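Local coordinates for hypothetical protein SA2161 (Staphylococcus aureus, PDB 1Y7R) that is of unknown function but is probably an acetyltransferase of the GNAT family, moving an acetyl group from acetyl-CoA to a substrate that the structure does not show, at the interface of chains A and B. Coordinates in Å, arbitrary orientation; residue numbers count along the deposited sequence, not the author numbering. Chains: chain A/B, hypothetical protein SA2161.

Contact 1: the interface of chains A and B. Residues chain A 14, 26, 35, 55, 57, 68; chain B 59, 62-63.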
loop_
_atom_site.group_PDB
_atom_site.type_symbol
_atom_site.label_atom_id
_atom_site.label_comp_id
_atom_site.label_asym_id
_atom_site.label_seq_id
_atom_site.Cartn_x
_atom_site.Cartn_y
_atom_site.Cartn_z
ATOM N N TYR A 14 16.347 8.687 7.873
ATOM C CA TYR A 14 15.030 8.559 7.274
ATOM C C TYR A 14 14.240 9.843 7.435
ATOM O O TYR A 14 13.735 10.406 6.468
ATOM C CB TYR A 14 14.269 7.369 7.874
ATOM C CG TYR A 14 12.809 7.298 7.471
ATOM C CD1 TYR A 14 12.442 6.667 6.298
ATOM C CD2 TYR A 14 11.789 7.825 8.287
ATOM C CE1 TYR A 14 11.119 6.566 5.906
ATOM C CE2 TYR A 14 10.452 7.740 7.894
ATOM C CZ TYR A 14 10.123 7.119 6.700
ATOM O OH TYR A 14 8.802 7.023 6.301
ATOM N N LYS A 26 7.891 12.536 9.339
ATOM C CA LYS A 26 7.436 11.430 10.176
ATOM C C LYS A 26 8.086 11.607 11.530
ATOM O O LYS A 26 9.241 12.011 11.615
ATOM C CB LYS A 26 7.859 10.064 9.627
ATOM C CG LYS A 26 7.195 9.620 8.370
ATOM C CD LYS A 26 5.688 9.444 8.465
ATOM C CE LYS A 26 5.185 9.052 7.091
ATOM N NZ LYS A 26 3.710 8.867 6.978
ATOM N N LEU A 35 10.431 1.366 10.174
ATOM C CA LEU A 35 11.592 1.112 9.298
ATOM C C LEU A 35 11.988 -0.366 9.105
ATOM O O LEU A 35 12.390 -0.727 8.000
ATOM C CB LEU A 35 12.811 1.929 9.743
ATOM C CG LEU A 35 12.783 3.409 9.341
ATOM C CD1 LEU A 35 13.856 4.160 10.098
ATOM C CD2 LEU A 35 12.962 3.558 7.833
ATOM N N ARG A 55 10.933 2.610 -0.661
ATOM C CA ARG A 55 10.539 1.451 0.149
ATOM C C ARG A 55 9.353 0.758 -0.517
ATOM O O ARG A 55 8.639 1.374 -1.320
ATOM C CB ARG A 55 10.186 1.883 1.596
ATOM C CG ARG A 55 11.326 2.642 2.289
ATOM C CD ARG A 55 10.941 3.266 3.605
ATOM N NE ARG A 55 10.673 2.260 4.647
ATOM C CZ ARG A 55 9.578 2.192 5.408
ATOM N NH1 ARG A 55 8.588 3.082 5.301
ATOM N NH2 ARG A 55 9.516 1.224 6.323
ATOM N N ILE A 57 6.063 -1.954 0.560
ATOM C CA ILE A 57 5.230 -2.746 1.450
ATOM C C ILE A 57 4.375 -3.678 0.572
ATOM O O ILE A 57 4.221 -3.445 -0.637
ATOM C CB ILE A 57 4.349 -1.875 2.386
ATOM C CG1 ILE A 57 3.473 -0.881 1.587
ATOM C CG2 ILE A 57 5.230 -1.136 3.427
ATOM C CD1 ILE A 57 2.276 -0.332 2.368
ATOM N N ASP A 68 7.520 6.238 0.138
ATOM C CA ASP A 68 8.746 6.902 0.618
ATOM C C ASP A 68 9.803 7.061 -0.457
ATOM O O ASP A 68 11.004 6.883 -0.190
ATOM C CB ASP A 68 9.331 6.137 1.814
ATOM C CG ASP A 68 8.581 6.418 3.090
ATOM O OD1 ASP A 68 8.072 7.545 3.228
ATOM O OD2 ASP A 68 8.467 5.538 3.947
ATOM N N ASP B 59 3.909 -1.153 7.142
ATOM C CA ASP B 59 5.156 -1.362 7.894
ATOM C C ASP B 59 5.019 -1.224 9.425
ATOM O O ASP B 59 6.023 -1.175 10.154
ATOM C CB ASP B 59 6.235 -0.436 7.361
ATOM C CG ASP B 59 6.040 0.990 7.794
ATOM O OD1 ASP B 59 5.002 1.305 8.428
ATOM O OD2 ASP B 59 6.922 1.811 7.481
ATOM N N THR B 62 4.694 3.668 9.930
ATOM C CA THR B 62 4.787 4.855 9.150
ATOM C C THR B 62 3.670 4.850 8.079
ATOM O O THR B 62 3.141 5.901 7.702
ATOM C CB THR B 62 6.190 4.740 8.563
ATOM O OG1 THR B 62 7.126 5.663 9.154
ATOM C CG2 THR B 62 6.209 4.564 7.090
ATOM N N VAL B 63 3.283 3.655 7.611
ATOM C CA VAL B 63 2.351 3.548 6.467
ATOM C C VAL B 63 1.591 2.229 6.460
ATOM O O VAL B 63 2.165 1.173 6.757
ATOM C CB VAL B 63 3.099 3.773 5.099
ATOM C CG1 VAL B 63 4.218 2.757 4.889
ATOM C CG2 VAL B 63 2.106 3.757 3.900
#
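B:Asp59 and B:Thr62 meet A:Arg55 and A:Lys26 from the turn joining strands 49-58 and 63-71 of chain B, where the backbone bends away from the extended form (psi 11° at B:Asp59). A:Arg55 grips the B:Asp59 carboxylate end-on: NH2 lies 2.9 Å from OD2, which accepts through its anti lone pair, and NH1, 3.0 Å from the same oxygen, comes from that side too but out of the carboxylate plane. The oxygen sits in the guanidinium plane, which is turned 48° from the carboxylate. A bend at chi3 (68°) brings the guanidinium to this position. A:Asp68 OD2 accepts from A:Arg55 NH1 at 2.8 Å, nearly along its own C-O direction, and from the A:Tyr14 hydroxyl OH at 2.8 Å. One guanidinium thus lies between carboxylates of both chains, A:Asp68 OD2 and B:Asp59 OD2 5.4 Å apart. B:Asp59 OD1 takes the backbone N of B:Thr62 at 2.8 Å and that of B:Val63, fixing the turn. Beside the guanidinium, B:Thr62 CG2 packs 3.3 Å from A:Arg55 NH1. Crossing B:Thr62 at about a right angle, A:Lys26 brings its side-chain amine NZ 3.1 Å from B:Thr62 O. The site lies where one subunit's hairpin turn reaches the strands and helix 11-20 of the other.

Contact 2: the interface of chains A and B. Residues chain A 25-26, 30, 132; chain B 62, 99-101.
A:Lys26 and B:Ser99 form the small apolar centre, with CA of the lysine 3.9 Å from CB of the serine. The methylene chain of A:Lys26 then runs alongside B:Ser99, bent at chi2 (-62°) and extended beyond, and its CD passes 3.5 Å from the serine carbonyl O. A:Ala30, on helix 28-34, closes another side: its methyl CB rests 3.4 Å from the hydroxyl OG of B:Ser99. That hydroxyl is directed toward chain A by a chi1 of 82°, which sets it between the serine's own backbone N and carbonyl carbon. The A:Pro25 carbonyl O lies against CB of B:Ser99. Further out, the side-chain amine NZ of A:Lys26 donates to B:Ser99 O at 2.9 Å, approaching nearly straight onto the oxygen with an angle of 161° at it. NZ also bonds B:Thr62 O, so one lysine ties together two separate loops of chain B through main-chain carbonyls, a grip that does not depend on the side chains of those residues. At the outer end, A:Lys132 of strand 126-132 forms an antiparallel beta bridge with B:Tyr101, the start of strand 101-107. Just before this strand, the engineered B:Val100 (naturally alanine) meets chain A through its carbonyl O, 3.6 Å from A:Lys132 CA. The methylene CB of B:Tyr101 comes to 3.6 Å from A:Lys26 NZ.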
loop_
_atom_site.group_PDB
_atom_site.type_symbol
_atom_site.label_atom_id
_atom_site.label_comp_id
_atom_site.label_asym_id
_atom_site.label_seq_id
_atom_site.Cartn_x
_atom_site.Cartn_y
_atom_site.Cartn_z
ATOM N N PRO A 25 6.861 15.501 7.462
ATOM C CA PRO A 25 7.731 14.738 8.360
ATOM C C PRO A 25 7.061 13.500 8.953
ATOM O O PRO A 25 5.803 13.416 9.025
ATOM C CB PRO A 25 8.048 15.747 9.489
ATOM C CG PRO A 25 6.859 16.650 9.503
ATOM C CD PRO A 25 6.442 16.783 8.055
ATOM N N LYS A 26 7.891 12.536 9.339
ATOM C CA LYS A 26 7.436 11.430 10.176
ATOM C C LYS A 26 8.086 11.607 11.530
ATOM O O LYS A 26 9.241 12.011 11.615
ATOM C CB LYS A 26 7.859 10.064 9.627
ATOM C CG LYS A 26 7.195 9.620 8.370
ATOM C CD LYS A 26 5.688 9.444 8.465
ATOM C CE LYS A 26 5.185 9.052 7.091
ATOM N NZ LYS A 26 3.710 8.867 6.978
ATOM N N ALA A 30 7.285 7.026 14.821
ATOM C CA ALA A 30 6.715 6.262 13.701
ATOM C C ALA A 30 7.829 5.561 12.929
ATOM O O ALA A 30 7.681 4.394 12.522
ATOM C CB ALA A 30 5.877 7.153 12.753
ATOM N N LYS A 132 -4.610 10.583 7.725
ATOM C CA LYS A 132 -3.309 10.841 8.313
ATOM C C LYS A 132 -3.483 11.133 9.795
ATOM O O LYS A 132 -4.319 11.971 10.172
ATOM C CB LYS A 132 -2.626 12.000 7.595
ATOM C CG LYS A 132 -1.306 12.383 8.241
ATOM C CD LYS A 132 -0.276 12.631 7.238
ATOM C CE LYS A 132 0.979 13.043 7.955
ATOM N NZ LYS A 132 1.612 14.121 7.174
ATOM N N THR B 62 4.694 3.668 9.930
ATOM C CA THR B 62 4.787 4.855 9.150
ATOM C C THR B 62 3.670 4.850 8.079
ATOM O O THR B 62 3.141 5.901 7.702
ATOM C CB THR B 62 6.190 4.740 8.563
ATOM O OG1 THR B 62 7.126 5.663 9.154
ATOM C CG2 THR B 62 6.209 4.564 7.090
ATOM N N SER B 99 1.559 10.882 12.728
ATOM C CA SER B 99 2.266 10.913 11.439
ATOM C C SER B 99 2.037 9.646 10.607
ATOM O O SER B 99 2.377 9.631 9.431
ATOM C CB SER B 99 3.771 11.282 11.570
ATOM O OG SER B 99 4.587 10.165 11.932
ATOM N N VAL B 100 1.471 8.592 11.212
ATOM C CA VAL B 100 1.103 7.400 10.409
ATOM C C VAL B 100 0.148 7.771 9.265
ATOM O O VAL B 100 -0.825 8.534 9.466
ATOM C CB VAL B 100 0.433 6.335 11.258
ATOM C CG1 VAL B 100 0.022 5.158 10.362
ATOM C CG2 VAL B 100 1.350 5.888 12.349
ATOM N N TYR B 101 0.410 7.213 8.080
ATOM C CA TYR B 101 -0.443 7.463 6.930
ATOM C C TYR B 101 -1.124 6.142 6.570
ATOM O O TYR B 101 -0.485 5.080 6.603
ATOM C CB TYR B 101 0.456 7.917 5.795
ATOM C CG TYR B 101 -0.200 8.238 4.467
ATOM C CD1 TYR B 101 -0.686 9.514 4.220
ATOM C CD2 TYR B 101 -0.275 7.287 3.449
ATOM C CE1 TYR B 101 -1.247 9.861 2.974
ATOM C CE2 TYR B 101 -0.838 7.613 2.199
ATOM C CZ TYR B 101 -1.324 8.888 1.973
ATOM O OH TYR B 101 -1.884 9.222 0.753
#

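Contact 3: the interface of chains A and B. Residues chain A 130-131, 133; chain B 89, 102, 117-119.
Strand 126-132 of chain A runs antiparallel to strand 101-107 of chain B, and A:Ile131 packs against helix 80-95 and loop 117-119 of chain B. A:Ile131 N donates to B:Val102 O at 2.8 Å, and B:Val102 N returns a bond to A:Ile131 O at 2.9 Å. The isoleucine side chain is the main apolar plug. With CG1 anti to the carbonyl carbon (chi1 -65°) and the chain extended beyond it, CD1 is carried over the face of the B:Phe119 ring, 3.6 Å from its centroid and displaced toward the rim, in a CH-pi contact. The two side chains cross at about a right angle, and the methyl lies over the ring face rather than at its edge. The carbonyl O of B:Phe117, 3.4 Å from CD1, and that of B:Gly118, 3.6 Å from CG1, border the same methyl and methylene. The methyl CE of selenomethionine B:Met89 adds a looser wall, 4.1 Å from A:Ile131 CD1, and its selenium lies at the edge of the phenylalanine ring. On the same side as A:Ile131, whose CG2 lies over one face of its ring near the rim, the C-terminal A:Tyr133 crosses B:Val102 at a slant, its CE2 3.9 Å from the valine CG2. The C-terminal strand of one subunit thus pairs with a strand of its neighbour and would help hold a dimer together, if the deposited pair is biological.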
loop_
_atom_site.group_PDB
_atom_site.type_symbol
_atom_site.label_atom_id
_atom_site.label_comp_id
_atom_site.label_asym_id
_atom_site.label_seq_id
_atom_site.Cartn_x
_atom_site.Cartn_y
_atom_site.Cartn_z
ATOM N N TYR A 130 -7.185 8.663 1.716
ATOM C CA TYR A 130 -6.270 8.492 2.852
ATOM C C TYR A 130 -6.809 9.057 4.167
ATOM O O TYR A 130 -7.728 9.888 4.171
ATOM C CB TYR A 130 -4.906 9.145 2.525
ATOM C CG TYR A 130 -4.935 10.653 2.648
ATOM C CD1 TYR A 130 -4.338 11.275 3.757
ATOM C CD2 TYR A 130 -5.600 11.461 1.690
ATOM C CE1 TYR A 130 -4.371 12.649 3.903
ATOM C CE2 TYR A 130 -5.627 12.847 1.825
ATOM C CZ TYR A 130 -5.001 13.426 2.928
ATOM O OH TYR A 130 -5.029 14.793 3.093
ATOM N N ILE A 131 -6.199 8.599 5.271
ATOM C CA ILE A 131 -6.282 9.270 6.561
ATOM C C ILE A 131 -4.843 9.476 7.035
ATOM O O ILE A 131 -3.983 8.628 6.817
ATOM C CB ILE A 131 -7.002 8.401 7.612
ATOM C CG1 ILE A 131 -8.448 8.185 7.216
ATOM C CG2 ILE A 131 -6.990 9.091 8.975
ATOM C CD1 ILE A 131 -9.163 7.201 8.138
ATOM N N TYR A 133 -2.739 10.401 10.623
ATOM C CA TYR A 133 -2.818 10.560 12.074
ATOM C C TYR A 133 -1.820 11.563 12.638
ATOM O O TYR A 133 -2.042 12.100 13.743
ATOM C CB TYR A 133 -2.646 9.217 12.757
ATOM C CG TYR A 133 -3.820 8.285 12.540
ATOM C CD1 TYR A 133 -5.057 8.530 13.141
ATOM C CD2 TYR A 133 -3.692 7.166 11.731
ATOM C CE1 TYR A 133 -6.137 7.671 12.936
ATOM C CE2 TYR A 133 -4.757 6.289 11.524
ATOM C CZ TYR A 133 -5.973 6.546 12.128
ATOM O OH TYR A 133 -7.010 5.669 11.915
HETATM N N MSE B 89 -10.184 -0.843 11.097
HETATM C CA MSE B 89 -9.798 0.414 11.738
HETATM C C MSE B 89 -9.439 0.187 13.205
HETATM O O MSE B 89 -8.524 0.841 13.722
HETATM C CB MSE B 89 -10.889 1.478 11.534
HETATM C CG MSE B 89 -11.078 1.876 10.084
HETATM SE SE MSE B 89 -9.410 2.380 9.137
HETATM C CE MSE B 89 -8.812 3.765 10.315
ATOM N N VAL B 102 -2.421 6.208 6.267
ATOM C CA VAL B 102 -3.164 5.020 5.809
ATOM C C VAL B 102 -3.861 5.396 4.514
ATOM O O VAL B 102 -4.527 6.444 4.452
ATOM C CB VAL B 102 -4.241 4.630 6.835
ATOM C CG1 VAL B 102 -4.979 3.382 6.386
ATOM C CG2 VAL B 102 -3.600 4.486 8.236
ATOM N N PHE B 117 -15.635 6.261 7.219
ATOM C CA PHE B 117 -14.528 6.011 8.140
ATOM C C PHE B 117 -13.486 7.108 8.183
ATOM O O PHE B 117 -12.441 6.946 8.816
ATOM C CB PHE B 117 -13.909 4.642 7.836
ATOM C CG PHE B 117 -14.815 3.529 8.226
ATOM C CD1 PHE B 117 -15.814 3.108 7.361
ATOM C CD2 PHE B 117 -14.753 2.982 9.510
ATOM C CE1 PHE B 117 -16.710 2.152 7.740
ATOM C CE2 PHE B 117 -15.662 1.992 9.881
ATOM C CZ PHE B 117 -16.635 1.596 8.996
ATOM N N GLY B 118 -13.789 8.222 7.518
ATOM C CA GLY B 118 -12.996 9.433 7.609
ATOM C C GLY B 118 -11.975 9.585 6.510
ATOM O O GLY B 118 -11.164 10.509 6.553
ATOM N N PHE B 119 -11.987 8.654 5.558
ATOM C CA PHE B 119 -11.072 8.733 4.398
ATOM C C PHE B 119 -11.482 9.864 3.479
ATOM O O PHE B 119 -12.663 10.140 3.365
ATOM C CB PHE B 119 -11.049 7.393 3.647
ATOM C CG PHE B 119 -10.240 6.345 4.347
ATOM C CD1 PHE B 119 -8.894 6.182 4.033
ATOM C CD2 PHE B 119 -10.792 5.599 5.368
ATOM C CE1 PHE B 119 -8.112 5.275 4.702
ATOM C CE2 PHE B 119 -10.022 4.637 6.034
ATOM C CZ PHE B 119 -8.660 4.505 5.717
#

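Contact 1 and contact 2 are neighbours, their C-alpha centres about 8 Å apart, and they share A:Lys26 and B:Thr62. Contact 3 follows at about 12 Å from contact 2 and 17 Å from contact 1. Contacts 2 and 3 both use strand 126-132 of chain A and strand 101-107 of chain B, so the beta pairing runs from one into the other. Together they pass from a charged cluster, through a lysine clasp, to an apolar strand pairing. The two-fold symmetry repeats the set with the chains exchanged, which is consistent with a dimer, although the structure alone does not prove its state in solution.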